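Small heat shock protein hsp20 family (Sulfolobus solfataricus, PDB 4RZK) probably binds unfolded proteins as a small heat shock chaperone of the stress response, represented here by its alpha-crystallin domain. Local coordinates at residues 9-14 against 56-61; 18-23 against 61-66; 23-28 against 77-82; 33-38 against 46-51. All blocks are in the same frame, centred on the assembly; numbering follows the deposited sequence.

How the contacts relate
Starting at the N terminus, the chain lays down 9-14, 18-23, 23-28 and the first half of contact 4 before any of these contacts closes. Contact 4 closes first, joining 33-38 to 46-51 as a hairpin, and its whole span falls within the loops of the other three. Contact 1 closes next at 56-61, then contact 2 at 61-66 and contact 3 at 77-82; these three cross one another, since each opens and closes in the same order. Contacts 1 and 2 share D61, and contacts 2 and 3 share V23. Contact 3 pairs strands 19-25 and 79-85, while contact 1 brings 55-61 and contact 2 the following loop to this half of the sandwich.

Contact 1 of 4, residues 9-14 against 56-61; sequences PLADVI and YYKEID
P9 lies against the start of strand 55-61, its ring lodged between the base of Y56 and that of K58, where two layers of the alpha-crystallin beta-sandwich come together. The two segments run roughly parallel, 24° apart, and diverge: their CA atoms are 6.2 Å apart at P9 and Y56 but 8.4 Å apart at V13 and I60. No hydrogen bond joins them. Before P9, R7 bonds its backbone to Y57; from L10 onward strand 6-16 pairs with strand 19-25.

P9 CG meets K58 CB at 3.4 Å, the two side chains crossing obliquely, while CD lies over the Y57 carbonyl oxygen and 3.9 Å from Y56 CB. P9 CB approaches Y56 CD1 as the two side chains slide past each other in opposite senses. In Y56, chi1 (-46°) sets CG beside the backbone N. Its OH lies at the carbonyl oxygen of P27, probably as its hydrogen-bond donor, though the two oxygens sit implausibly close in the model. An alanine in place of P9 would probably open a gap between Y56 CB and K58 CB, since the ring carbons CG and CD that touch both would be gone.

In K58, CG is anti to the backbone N (chi1 175°), and the chain then bends at each later torsion. Its CE comes 3.8 Å from A11 CB, and NZ has a long, weak ion pair with E8. V13, whose side chain also touches I20 and V22, marks the wider end, with CG1 4.4 Å from I60 CG2.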
loop_
_atom_site.group_PDB
_atom_site.type_symbol
_atom_site.label_atom_id
_atom_site.label_comp_id
_atom_site.label_asym_id
_atom_site.label_seq_id
_atom_site.Cartn_x
_atom_site.Cartn_y
_atom_site.Cartn_z
ATOM N N PRO A 9 0.665 -8.309 -5.662
ATOM C CA PRO A 9 0.076 -7.514 -4.595
ATOM C C PRO A 9 -0.466 -8.352 -3.469
ATOM O O PRO A 9 -0.878 -9.468 -3.697
ATOM C CB PRO A 9 -1.074 -6.799 -5.299
ATOM C CG PRO A 9 -1.333 -7.578 -6.528
ATOM C CD PRO A 9 -0.004 -8.080 -6.944
ATOM N N LEU A 10 -0.462 -7.818 -2.258
ATOM C CA LEU A 10 -1.105 -8.503 -1.171
ATOM C C LEU A 10 -2.586 -8.446 -1.440
ATOM O O LEU A 10 -3.132 -7.391 -1.684
ATOM C CB LEU A 10 -0.811 -7.800 0.141
ATOM C CG LEU A 10 0.634 -7.631 0.587
ATOM C CD1 LEU A 10 0.654 -6.992 1.955
ATOM C CD2 LEU A 10 1.366 -8.956 0.627
ATOM N N ALA A 11 -3.235 -9.595 -1.377
ATOM C CA ALA A 11 -4.644 -9.685 -1.673
ATOM C C ALA A 11 -5.338 -10.583 -0.682
ATOM O O ALA A 11 -4.818 -11.616 -0.316
ATOM C CB ALA A 11 -4.836 -10.215 -3.076
ATOM N N ASP A 12 -6.525 -10.198 -0.254
ATOM C CA ASP A 12 -7.327 -11.069 0.568
ATOM C C ASP A 12 -8.695 -11.188 -0.039
ATOM O O ASP A 12 -9.329 -10.195 -0.316
ATOM C CB ASP A 12 -7.440 -10.512 1.973
ATOM C CG ASP A 12 -7.929 -11.534 2.953
ATOM O OD1 ASP A 12 -8.503 -11.136 3.979
ATOM O OD2 ASP A 12 -7.742 -12.734 2.699
ATOM N N VAL A 13 -9.172 -12.401 -0.229
ATOM C CA VAL A 13 -10.508 -12.542 -0.758
ATOM C C VAL A 13 -11.444 -13.113 0.288
ATOM O O VAL A 13 -11.161 -14.124 0.903
ATOM C CB VAL A 13 -10.527 -13.390 -2.031
ATOM C CG1 VAL A 13 -9.422 -14.418 -1.999
ATOM C CG2 VAL A 13 -11.875 -14.049 -2.203
ATOM N N ILE A 14 -12.525 -12.401 0.541
ATOM C CA ILE A 14 -13.493 -12.819 1.523
ATOM C C ILE A 14 -14.869 -12.849 0.893
ATOM O O ILE A 14 -15.279 -11.905 0.248
ATOM C CB ILE A 14 -13.508 -11.855 2.708
ATOM C CG1 ILE A 14 -13.034 -12.558 3.974
ATOM C CG2 ILE A 14 -14.898 -11.291 2.898
ATOM C CD1 ILE A 14 -13.901 -13.723 4.397
ATOM N N TYR A 56 2.086 -3.917 -10.745
ATOM C CA TYR A 56 1.533 -5.116 -10.130
ATOM C C TYR A 56 0.649 -5.896 -11.074
ATOM O O TYR A 56 -0.049 -5.322 -11.877
ATOM C CB TYR A 56 0.690 -4.782 -8.906
ATOM C CG TYR A 56 1.262 -3.803 -7.920
ATOM C CD1 TYR A 56 1.755 -4.230 -6.711
ATOM C CD2 TYR A 56 1.257 -2.453 -8.174
ATOM C CE1 TYR A 56 2.259 -3.340 -5.795
ATOM C CE2 TYR A 56 1.756 -1.561 -7.263
ATOM C CZ TYR A 56 2.256 -2.013 -6.076
ATOM O OH TYR A 56 2.753 -1.130 -5.159
ATOM N N TYR A 57 0.697 -7.213 -10.958
ATOM C CA TYR A 57 -0.263 -8.096 -11.589
ATOM C C TYR A 57 -0.646 -9.188 -10.617
ATOM O O TYR A 57 0.207 -9.769 -9.985
ATOM C CB TYR A 57 0.322 -8.692 -12.863
ATOM C CG TYR A 57 -0.533 -9.724 -13.540
ATOM C CD1 TYR A 57 -1.365 -9.385 -14.588
ATOM C CD2 TYR A 57 -0.492 -11.041 -13.150
ATOM C CE1 TYR A 57 -2.142 -10.335 -15.216
ATOM C CE2 TYR A 57 -1.266 -11.990 -13.769
ATOM C CZ TYR A 57 -2.086 -11.630 -14.799
ATOM O OH TYR A 57 -2.848 -12.583 -15.402
ATOM N N LYS A 58 -1.933 -9.466 -10.493
ATOM C CA LYS A 58 -2.383 -10.579 -9.679
ATOM C C LYS A 58 -3.545 -11.291 -10.329
ATOM O O LYS A 58 -4.367 -10.674 -10.969
ATOM C CB LYS A 58 -2.794 -10.105 -8.295
ATOM C CG LYS A 58 -3.381 -11.190 -7.423
ATOM C CD LYS A 58 -2.301 -11.962 -6.701
ATOM C CE LYS A 58 -2.764 -12.417 -5.336
ATOM N NZ LYS A 58 -2.128 -13.694 -4.945
ATOM N N GLU A 59 -3.614 -12.598 -10.157
ATOM C CA GLU A 59 -4.774 -13.333 -10.602
ATOM C C GLU A 59 -5.283 -14.197 -9.475
ATOM O O GLU A 59 -4.516 -14.843 -8.784
ATOM C CB GLU A 59 -4.484 -14.115 -11.874
ATOM C CG GLU A 59 -4.108 -15.565 -11.697
ATOM C CD GLU A 59 -3.696 -16.188 -13.009
ATOM O OE1 GLU A 59 -3.302 -17.365 -13.016
ATOM O OE2 GLU A 59 -3.763 -15.488 -14.034
ATOM N N ILE A 60 -6.588 -14.166 -9.269
ATOM C CA ILE A 60 -7.199 -14.843 -8.153
ATOM C C ILE A 60 -8.219 -15.842 -8.612
ATOM O O ILE A 60 -9.062 -15.529 -9.432
ATOM C CB ILE A 60 -7.953 -13.863 -7.263
ATOM C CG1 ILE A 60 -6.982 -13.017 -6.450
ATOM C CG2 ILE A 60 -8.895 -14.621 -6.357
ATOM C CD1 ILE A 60 -7.000 -11.561 -6.836
ATOM N N ASP A 61 -8.161 -17.039 -8.056
ATOM C CA ASP A 61 -9.168 -18.030 -8.334
ATOM C C ASP A 61 -10.239 -17.841 -7.297
ATOM O O ASP A 61 -9.997 -17.978 -6.117
ATOM C CB ASP A 61 -8.580 -19.428 -8.214
ATOM C CG ASP A 61 -7.364 -19.620 -9.082
ATOM O OD1 ASP A 61 -7.523 -19.829 -10.296
ATOM O OD2 ASP A 61 -6.242 -19.563 -8.552
#

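Contact 2 of 4, residues 18-23 against 61-66; sequences DEIKVV and DLPAEV
I20 and P63 meet tip to tip, I20 CD1 standing 3.6 Å from P63 CG and 4.1 Å from P63 CD. This is the close part of the contact, where the loop after strand 55-61 folds over the inner face of strand 19-25 in the alpha-crystallin domain. I20 has CD1 anti to CA (chi2 -170°), an extended branch that carries the methyl out to the proline ring and to the backbone N of A64.

L62 fills the position beside it. Its CD2 methyl reaches two residues of the strand, V22 CG2 at 4.1 Å, with the two side chains crossing at about a right angle, and I20 CG2 at 4.3 Å. L62 also touches L45 and L84, so it belongs to the buried interior between the sheets.

The other side is loose. P63 is largely open to solvent, its ring covered in part by I20 and E15, and E65 points away from the strand, with a long, weak ion pair to K43.

Every contact between the side chains is carbon to carbon, and no hydrogen bond crosses. The loop is therefore held to the strand by apolar burial and shape, without a directional bond to set its position.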
loop_
_atom_site.group_PDB
_atom_site.type_symbol
_atom_site.label_atom_id
_atom_site.label_comp_id
_atom_site.label_asym_id
_atom_site.label_seq_id
_atom_site.Cartn_x
_atom_site.Cartn_y
_atom_site.Cartn_z
ATOM N N ASP A 18 -24.230 -13.285 -0.884
ATOM C CA ASP A 18 -24.301 -13.082 -2.320
ATOM C C ASP A 18 -22.983 -12.568 -2.869
ATOM O O ASP A 18 -22.538 -12.975 -3.933
ATOM C CB ASP A 18 -25.392 -12.049 -2.614
ATOM C CG ASP A 18 -26.186 -12.371 -3.855
ATOM O OD1 ASP A 18 -26.253 -13.560 -4.220
ATOM O OD2 ASP A 18 -26.746 -11.434 -4.462
ATOM N N GLU A 19 -22.386 -11.642 -2.134
ATOM C CA GLU A 19 -21.179 -10.954 -2.558
ATOM C C GLU A 19 -19.889 -11.704 -2.284
ATOM O O GLU A 19 -19.796 -12.481 -1.347
ATOM C CB GLU A 19 -21.114 -9.577 -1.909
ATOM C CG GLU A 19 -22.187 -8.619 -2.384
ATOM C CD GLU A 19 -22.286 -7.379 -1.524
ATOM O OE1 GLU A 19 -21.757 -7.384 -0.400
ATOM O OE2 GLU A 19 -22.896 -6.394 -1.977
ATOM N N ILE A 20 -18.894 -11.450 -3.121
ATOM C CA ILE A 20 -17.518 -11.787 -2.827
ATOM C C ILE A 20 -16.734 -10.490 -2.862
ATOM O O ILE A 20 -16.827 -9.734 -3.808
ATOM C CB ILE A 20 -16.912 -12.727 -3.869
ATOM C CG1 ILE A 20 -17.390 -14.152 -3.654
ATOM C CG2 ILE A 20 -15.403 -12.701 -3.769
ATOM C CD1 ILE A 20 -16.643 -15.157 -4.494
ATOM N N LYS A 21 -15.962 -10.225 -1.829
ATOM C CA LYS A 21 -15.222 -8.993 -1.789
ATOM C C LYS A 21 -13.775 -9.340 -1.936
ATOM O O LYS A 21 -13.264 -10.163 -1.202
ATOM C CB LYS A 21 -15.477 -8.228 -0.490
ATOM C CG LYS A 21 -16.884 -7.666 -0.365
ATOM C CD LYS A 21 -17.075 -6.940 0.956
ATOM C CE LYS A 21 -18.474 -6.359 1.071
ATOM N NZ LYS A 21 -18.683 -5.666 2.372
ATOM N N VAL A 22 -13.083 -8.678 -2.852
ATOM C CA VAL A 22 -11.651 -8.892 -3.007
ATOM C C VAL A 22 -10.875 -7.633 -2.682
ATOM O O VAL A 22 -11.180 -6.575 -3.183
ATOM C CB VAL A 22 -11.292 -9.361 -4.418
ATOM C CG1 VAL A 22 -9.789 -9.466 -4.567
ATOM C CG2 VAL A 22 -11.940 -10.697 -4.702
ATOM N N VAL A 23 -9.868 -7.759 -1.836
ATOM C CA VAL A 23 -9.086 -6.616 -1.412
ATOM C C VAL A 23 -7.643 -6.734 -1.860
ATOM O O VAL A 23 -7.010 -7.739 -1.628
ATOM C CB VAL A 23 -9.104 -6.481 0.108
ATOM C CG1 VAL A 23 -8.067 -5.483 0.561
ATOM C CG2 VAL A 23 -10.478 -6.072 0.580
ATOM N N ASP A 61 -8.161 -17.039 -8.056
ATOM C CA ASP A 61 -9.168 -18.030 -8.334
ATOM C C ASP A 61 -10.239 -17.841 -7.297
ATOM O O ASP A 61 -9.997 -17.978 -6.117
ATOM C CB ASP A 61 -8.580 -19.428 -8.214
ATOM C CG ASP A 61 -7.364 -19.620 -9.082
ATOM O OD1 ASP A 61 -7.523 -19.829 -10.296
ATOM O OD2 ASP A 61 -6.242 -19.563 -8.552
ATOM N N LEU A 62 -11.434 -17.518 -7.753
ATOM C CA LEU A 62 -12.555 -17.257 -6.878
ATOM C C LEU A 62 -13.222 -18.513 -6.351
ATOM O O LEU A 62 -13.241 -19.532 -7.013
ATOM C CB LEU A 62 -13.558 -16.369 -7.594
ATOM C CG LEU A 62 -12.976 -15.038 -8.048
ATOM C CD1 LEU A 62 -13.847 -14.400 -9.108
ATOM C CD2 LEU A 62 -12.807 -14.111 -6.865
ATOM N N PRO A 63 -13.781 -18.421 -5.156
ATOM C CA PRO A 63 -14.513 -19.526 -4.545
ATOM C C PRO A 63 -15.745 -19.900 -5.349
ATOM O O PRO A 63 -16.105 -21.061 -5.376
ATOM C CB PRO A 63 -14.904 -18.985 -3.172
ATOM C CG PRO A 63 -14.388 -17.589 -3.105
ATOM C CD PRO A 63 -13.330 -17.467 -4.145
ATOM N N ALA A 64 -16.369 -18.931 -6.002
ATOM C CA ALA A 64 -17.542 -19.209 -6.816
ATOM C C ALA A 64 -17.554 -18.392 -8.090
ATOM O O ALA A 64 -16.973 -17.325 -8.148
ATOM C CB ALA A 64 -18.803 -18.947 -6.022
ATOM N N GLU A 65 -18.249 -18.880 -9.105
ATOM C CA GLU A 65 -18.335 -18.155 -10.355
ATOM C C GLU A 65 -19.023 -16.838 -10.079
ATOM O O GLU A 65 -19.875 -16.756 -9.221
ATOM C CB GLU A 65 -19.117 -18.959 -11.392
ATOM C CG GLU A 65 -18.473 -20.275 -11.792
ATOM C CD GLU A 65 -18.898 -20.737 -13.176
ATOM O OE1 GLU A 65 -19.887 -20.196 -13.710
ATOM O OE2 GLU A 65 -18.246 -21.643 -13.736
ATOM N N VAL A 66 -18.618 -15.793 -10.780
ATOM C CA VAL A 66 -19.190 -14.477 -10.572
ATOM C C VAL A 66 -19.550 -13.814 -11.883
ATOM O O VAL A 66 -18.884 -14.027 -12.876
ATOM C CB VAL A 66 -18.175 -13.568 -9.896
ATOM C CG1 VAL A 66 -18.066 -12.262 -10.663
ATOM C CG2 VAL A 66 -18.557 -13.339 -8.450
#

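Contact 3 of 4, residues 23-28 against 77-82; sequences VAEVPG and NGVLEI
V23 pairs with E81, and its side chain can be followed outward over the face it shares with E25 and V79. CB sits 4.1 Å from the L80 carbonyl oxygen. At the branch CG1, anti to the backbone N (chi1 168°), lies 4.0 Å from V79 CG1, the two valines crossing at a slant, whereas CG2 meets E81 CG at 3.6 Å, the two side chains lying side by side.

The backbones run antiparallel, 163° between strand directions. A24 and L80 form the hydrogen-bonded pair, bonded in both directions, and V26 N adds a bond of 2.9 Å to the G78 carbonyl oxygen. G78 lies beside P27: a side chain there would press on P27 CB and, at these backbone angles, its CB would run into the preceding carbonyl oxygen.

A24 and L80 point to the inner face, where A24 touches I47 and L80 touches I34 and V36. On the outer face E25 OE2 makes salt bridges to R54 and R7 of the second subunit, whose G28 packs on V79. This is a strand pairing in the immunoglobulin-like beta-sandwich of the alpha-crystallin domain, one face in the core and the other meeting the second subunit through E25 and V79.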
loop_
_atom_site.group_PDB
_atom_site.type_symbol
_atom_site.label_atom_id
_atom_site.label_comp_id
_atom_site.label_asym_id
_atom_site.label_seq_id
_atom_site.Cartn_x
_atom_site.Cartn_y
_atom_site.Cartn_z
ATOM N N VAL A 23 -9.868 -7.759 -1.836
ATOM C CA VAL A 23 -9.086 -6.616 -1.412
ATOM C C VAL A 23 -7.643 -6.734 -1.860
ATOM O O VAL A 23 -7.010 -7.739 -1.628
ATOM C CB VAL A 23 -9.104 -6.481 0.108
ATOM C CG1 VAL A 23 -8.067 -5.483 0.561
ATOM C CG2 VAL A 23 -10.478 -6.072 0.580
ATOM N N ALA A 24 -7.139 -5.695 -2.509
ATOM C CA ALA A 24 -5.777 -5.679 -3.002
ATOM C C ALA A 24 -5.018 -4.427 -2.632
ATOM O O ALA A 24 -5.526 -3.337 -2.771
ATOM C CB ALA A 24 -5.775 -5.858 -4.513
ATOM N N GLU A 25 -3.777 -4.595 -2.221
ATOM C CA GLU A 25 -2.947 -3.459 -1.949
ATOM C C GLU A 25 -2.044 -3.235 -3.105
ATOM O O GLU A 25 -1.234 -4.068 -3.448
ATOM C CB GLU A 25 -2.071 -3.740 -0.777
ATOM C CG GLU A 25 -2.814 -4.094 0.461
ATOM C CD GLU A 25 -1.905 -3.977 1.629
ATOM O OE1 GLU A 25 -0.699 -3.825 1.426
ATOM O OE2 GLU A 25 -2.395 -4.015 2.762
ATOM N N VAL A 26 -2.160 -2.064 -3.678
ATOM C CA VAL A 26 -1.350 -1.719 -4.810
ATOM C C VAL A 26 -0.855 -0.290 -4.666
ATOM O O VAL A 26 -1.184 0.557 -5.471
ATOM C CB VAL A 26 -2.221 -1.800 -6.057
ATOM C CG1 VAL A 26 -1.666 -0.928 -7.156
ATOM C CG2 VAL A 26 -2.384 -3.231 -6.503
ATOM N N PRO A 27 -0.049 -0.005 -3.657
ATOM C CA PRO A 27 0.324 1.393 -3.465
ATOM C C PRO A 27 1.363 1.879 -4.476
ATOM O O PRO A 27 2.185 1.101 -4.956
ATOM C CB PRO A 27 0.881 1.408 -2.048
ATOM C CG PRO A 27 1.400 0.037 -1.838
ATOM C CD PRO A 27 0.506 -0.878 -2.604
ATOM N N GLY A 28 1.297 3.174 -4.777
ATOM C CA GLY A 28 2.181 3.805 -5.719
ATOM C C GLY A 28 1.380 4.225 -6.916
ATOM O O GLY A 28 1.678 5.212 -7.575
ATOM N N ASN A 77 -6.248 5.215 -0.534
ATOM C CA ASN A 77 -4.949 5.187 0.098
ATOM C C ASN A 77 -4.103 4.004 -0.329
ATOM O O ASN A 77 -3.415 3.427 0.479
ATOM C CB ASN A 77 -5.096 5.202 1.608
ATOM C CG ASN A 77 -5.432 6.569 2.142
ATOM O OD1 ASN A 77 -4.793 7.544 1.801
ATOM N ND2 ASN A 77 -6.437 6.642 2.981
ATOM N N GLY A 78 -4.138 3.665 -1.605
ATOM C CA GLY A 78 -3.364 2.560 -2.125
ATOM C C GLY A 78 -3.992 1.194 -1.994
ATOM O O GLY A 78 -3.375 0.206 -2.322
ATOM N N VAL A 79 -5.220 1.128 -1.517
ATOM C CA VAL A 79 -5.871 -0.159 -1.350
ATOM C C VAL A 79 -7.093 -0.318 -2.225
ATOM O O VAL A 79 -7.954 0.527 -2.250
ATOM C CB VAL A 79 -6.260 -0.415 0.104
ATOM C CG1 VAL A 79 -7.212 -1.584 0.191
ATOM C CG2 VAL A 79 -5.025 -0.693 0.926
ATOM N N LEU A 80 -7.162 -1.424 -2.940
ATOM C CA LEU A 80 -8.260 -1.630 -3.846
ATOM C C LEU A 80 -9.211 -2.668 -3.305
ATOM O O LEU A 80 -8.824 -3.760 -2.952
ATOM C CB LEU A 80 -7.749 -2.029 -5.222
ATOM C CG LEU A 80 -8.785 -2.186 -6.324
ATOM C CD1 LEU A 80 -9.006 -0.881 -7.055
ATOM C CD2 LEU A 80 -8.330 -3.248 -7.298
ATOM N N GLU A 81 -10.470 -2.283 -3.229
ATOM C CA GLU A 81 -11.522 -3.133 -2.749
ATOM C C GLU A 81 -12.531 -3.246 -3.859
ATOM O O GLU A 81 -13.029 -2.250 -4.342
ATOM C CB GLU A 81 -12.182 -2.468 -1.559
ATOM C CG GLU A 81 -12.662 -3.408 -0.482
ATOM C CD GLU A 81 -13.237 -2.670 0.701
ATOM O OE1 GLU A 81 -14.362 -2.168 0.592
ATOM O OE2 GLU A 81 -12.563 -2.585 1.739
ATOM N N ILE A 82 -12.838 -4.462 -4.268
ATOM C CA ILE A 82 -13.829 -4.661 -5.295
ATOM C C ILE A 82 -14.848 -5.679 -4.842
ATOM O O ILE A 82 -14.511 -6.659 -4.214
ATOM C CB ILE A 82 -13.191 -5.121 -6.602
ATOM C CG1 ILE A 82 -13.861 -6.388 -7.083
ATOM C CG2 ILE A 82 -11.706 -5.347 -6.422
ATOM C CD1 ILE A 82 -14.450 -6.245 -8.461
#

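Contact 4 of 4, residues 33-38 against 46-51; sequences DIKVKV and VITAKS
K35 and T48 form a hydrogen-bonded pair in the beta hairpin of strands 34-39 and 44-50, which belongs to the alpha-crystallin sandwich. The strands are antiparallel, 171° between their directions.

Along the backbone, K35 and T48 bond each other in both directions, T48 N to K35 O at 2.8 Å, and K37 and V46 do the same, with K37 N to V46 O also at 2.8 Å. A fifth bond, K50 N to D33 O at 3.0 Å, extends the pairing to the residue before the strand.

Apolar contacts make the inner face. I34 CG1 approaches A49 CB at 4.4 Å, and V36 CG2 approaches I47 CG1. I34 and V36 both pack on L80 of the facing sheet, and A49 touches V26.

At the open end, D33 has CG anti to the carbonyl carbon (chi1 -76°). OD2 faces the K50 carbonyl oxygen, two acceptors without a bond, in a fit too tight to rely on. With an alanine here the carboxylate is gone, and S51 CB would probably lose its one loose neighbour across the contact, OD2, while the bond from K50 N to D33 O could remain.

On the face carrying K35, K37, V46 and T48 the contacts are between aliphatic parts. K35 CB lies 4.0 Å from T48 CB, and K37 runs alongside V46, pointing the same way, with CE 4.2 Å from V46 CG1.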
loop_
_atom_site.group_PDB
_atom_site.type_symbol
_atom_site.label_atom_id
_atom_site.label_comp_id
_atom_site.label_asym_id
_atom_site.label_seq_id
_atom_site.Cartn_x
_atom_site.Cartn_y
_atom_site.Cartn_z
ATOM N N ASP A 33 -4.706 4.030 -13.431
ATOM C CA ASP A 33 -3.650 3.103 -13.832
ATOM C C ASP A 33 -3.960 1.669 -13.428
ATOM O O ASP A 33 -3.114 0.791 -13.557
ATOM C CB ASP A 33 -2.303 3.497 -13.216
ATOM C CG ASP A 33 -1.647 4.678 -13.902
ATOM O OD1 ASP A 33 -1.935 4.932 -15.095
ATOM O OD2 ASP A 33 -0.814 5.328 -13.231
ATOM N N ILE A 34 -5.171 1.435 -12.935
ATOM C CA ILE A 34 -5.575 0.113 -12.501
ATOM C C ILE A 34 -6.554 -0.497 -13.474
ATOM O O ILE A 34 -7.434 0.184 -13.974
ATOM C CB ILE A 34 -6.209 0.170 -11.104
ATOM C CG1 ILE A 34 -5.271 0.891 -10.133
ATOM C CG2 ILE A 34 -6.561 -1.230 -10.595
ATOM C CD1 ILE A 34 -5.868 1.155 -8.784
ATOM N N LYS A 35 -6.400 -1.788 -13.740
ATOM C CA LYS A 35 -7.351 -2.538 -14.548
ATOM C C LYS A 35 -7.850 -3.768 -13.812
ATOM O O LYS A 35 -7.065 -4.531 -13.290
ATOM C CB LYS A 35 -6.723 -2.963 -15.867
ATOM C CG LYS A 35 -6.126 -1.828 -16.674
ATOM C CD LYS A 35 -7.158 -0.767 -17.011
ATOM C CE LYS A 35 -6.508 0.595 -17.181
ATOM N NZ LYS A 35 -7.497 1.644 -17.541
ATOM N N VAL A 36 -9.159 -3.956 -13.777
ATOM C CA VAL A 36 -9.745 -5.125 -13.144
ATOM C C VAL A 36 -10.595 -5.900 -14.132
ATOM O O VAL A 36 -11.468 -5.342 -14.761
ATOM C CB VAL A 36 -10.641 -4.715 -11.977
ATOM C CG1 VAL A 36 -11.377 -5.920 -11.442
ATOM C CG2 VAL A 36 -9.821 -4.072 -10.882
ATOM N N LYS A 37 -10.343 -7.188 -14.287
ATOM C CA LYS A 37 -11.144 -7.966 -15.218
ATOM C C LYS A 37 -11.437 -9.377 -14.728
ATOM O O LYS A 37 -10.713 -9.916 -13.905
ATOM C CB LYS A 37 -10.500 -7.973 -16.601
ATOM C CG LYS A 37 -10.464 -9.326 -17.272
ATOM C CD LYS A 37 -9.633 -9.264 -18.539
ATOM C CE LYS A 37 -8.280 -9.922 -18.353
ATOM N NZ LYS A 37 -7.203 -9.176 -19.052
ATOM N N VAL A 38 -12.518 -9.960 -15.229
ATOM C CA VAL A 38 -12.957 -11.279 -14.809
ATOM C C VAL A 38 -12.934 -12.242 -15.985
ATOM O O VAL A 38 -13.359 -11.908 -17.075
ATOM C CB VAL A 38 -14.343 -11.228 -14.153
ATOM C CG1 VAL A 38 -15.179 -10.128 -14.767
ATOM C CG2 VAL A 38 -15.039 -12.564 -14.262
ATOM N N VAL A 46 -8.778 -10.923 -12.301
ATOM C CA VAL A 46 -7.472 -10.471 -12.757
ATOM C C VAL A 46 -7.254 -8.977 -12.561
ATOM O O VAL A 46 -8.004 -8.156 -13.086
ATOM C CB VAL A 46 -7.268 -10.824 -14.236
ATOM C CG1 VAL A 46 -6.084 -10.064 -14.818
ATOM C CG2 VAL A 46 -7.077 -12.323 -14.375
ATOM N N ILE A 47 -6.214 -8.624 -11.814
ATOM C CA ILE A 47 -5.914 -7.231 -11.492
ATOM C C ILE A 47 -4.568 -6.745 -12.020
ATOM O O ILE A 47 -3.545 -7.350 -11.769
ATOM C CB ILE A 47 -5.909 -7.014 -9.976
ATOM C CG1 ILE A 47 -7.284 -7.248 -9.386
ATOM C CG2 ILE A 47 -5.448 -5.616 -9.643
ATOM C CD1 ILE A 47 -7.238 -7.617 -7.929
ATOM N N THR A 48 -4.584 -5.632 -12.739
ATOM C CA THR A 48 -3.379 -5.045 -13.291
ATOM C C THR A 48 -3.201 -3.615 -12.837
ATOM O O THR A 48 -4.068 -2.803 -13.059
ATOM C CB THR A 48 -3.492 -4.975 -14.809
ATOM O OG1 THR A 48 -3.027 -6.193 -15.380
ATOM C CG2 THR A 48 -2.664 -3.855 -15.327
ATOM N N ALA A 49 -2.068 -3.296 -12.234
ATOM C CA ALA A 49 -1.783 -1.928 -11.834
ATOM C C ALA A 49 -0.431 -1.462 -12.329
ATOM O O ALA A 49 0.559 -2.128 -12.120
ATOM C CB ALA A 49 -1.859 -1.801 -10.330
ATOM N N LYS A 50 -0.395 -0.318 -12.995
ATOM C CA LYS A 50 0.843 0.200 -13.570
ATOM C C LYS A 50 1.161 1.649 -13.226
ATOM O O LYS A 50 0.322 2.520 -13.317
ATOM C CB LYS A 50 0.822 0.045 -15.085
ATOM C CG LYS A 50 1.889 -0.875 -15.631
ATOM C CD LYS A 50 1.304 -1.803 -16.673
ATOM C CE LYS A 50 1.744 -3.233 -16.441
ATOM N NZ LYS A 50 3.145 -3.438 -16.891
ATOM N N SER A 51 2.398 1.901 -12.852
ATOM C CA SER A 51 2.864 3.245 -12.599
ATOM C C SER A 51 4.355 3.177 -12.824
ATOM O O SER A 51 4.900 2.096 -12.888
ATOM C CB SER A 51 2.518 3.682 -11.183
ATOM O OG SER A 51 3.671 3.805 -10.393
#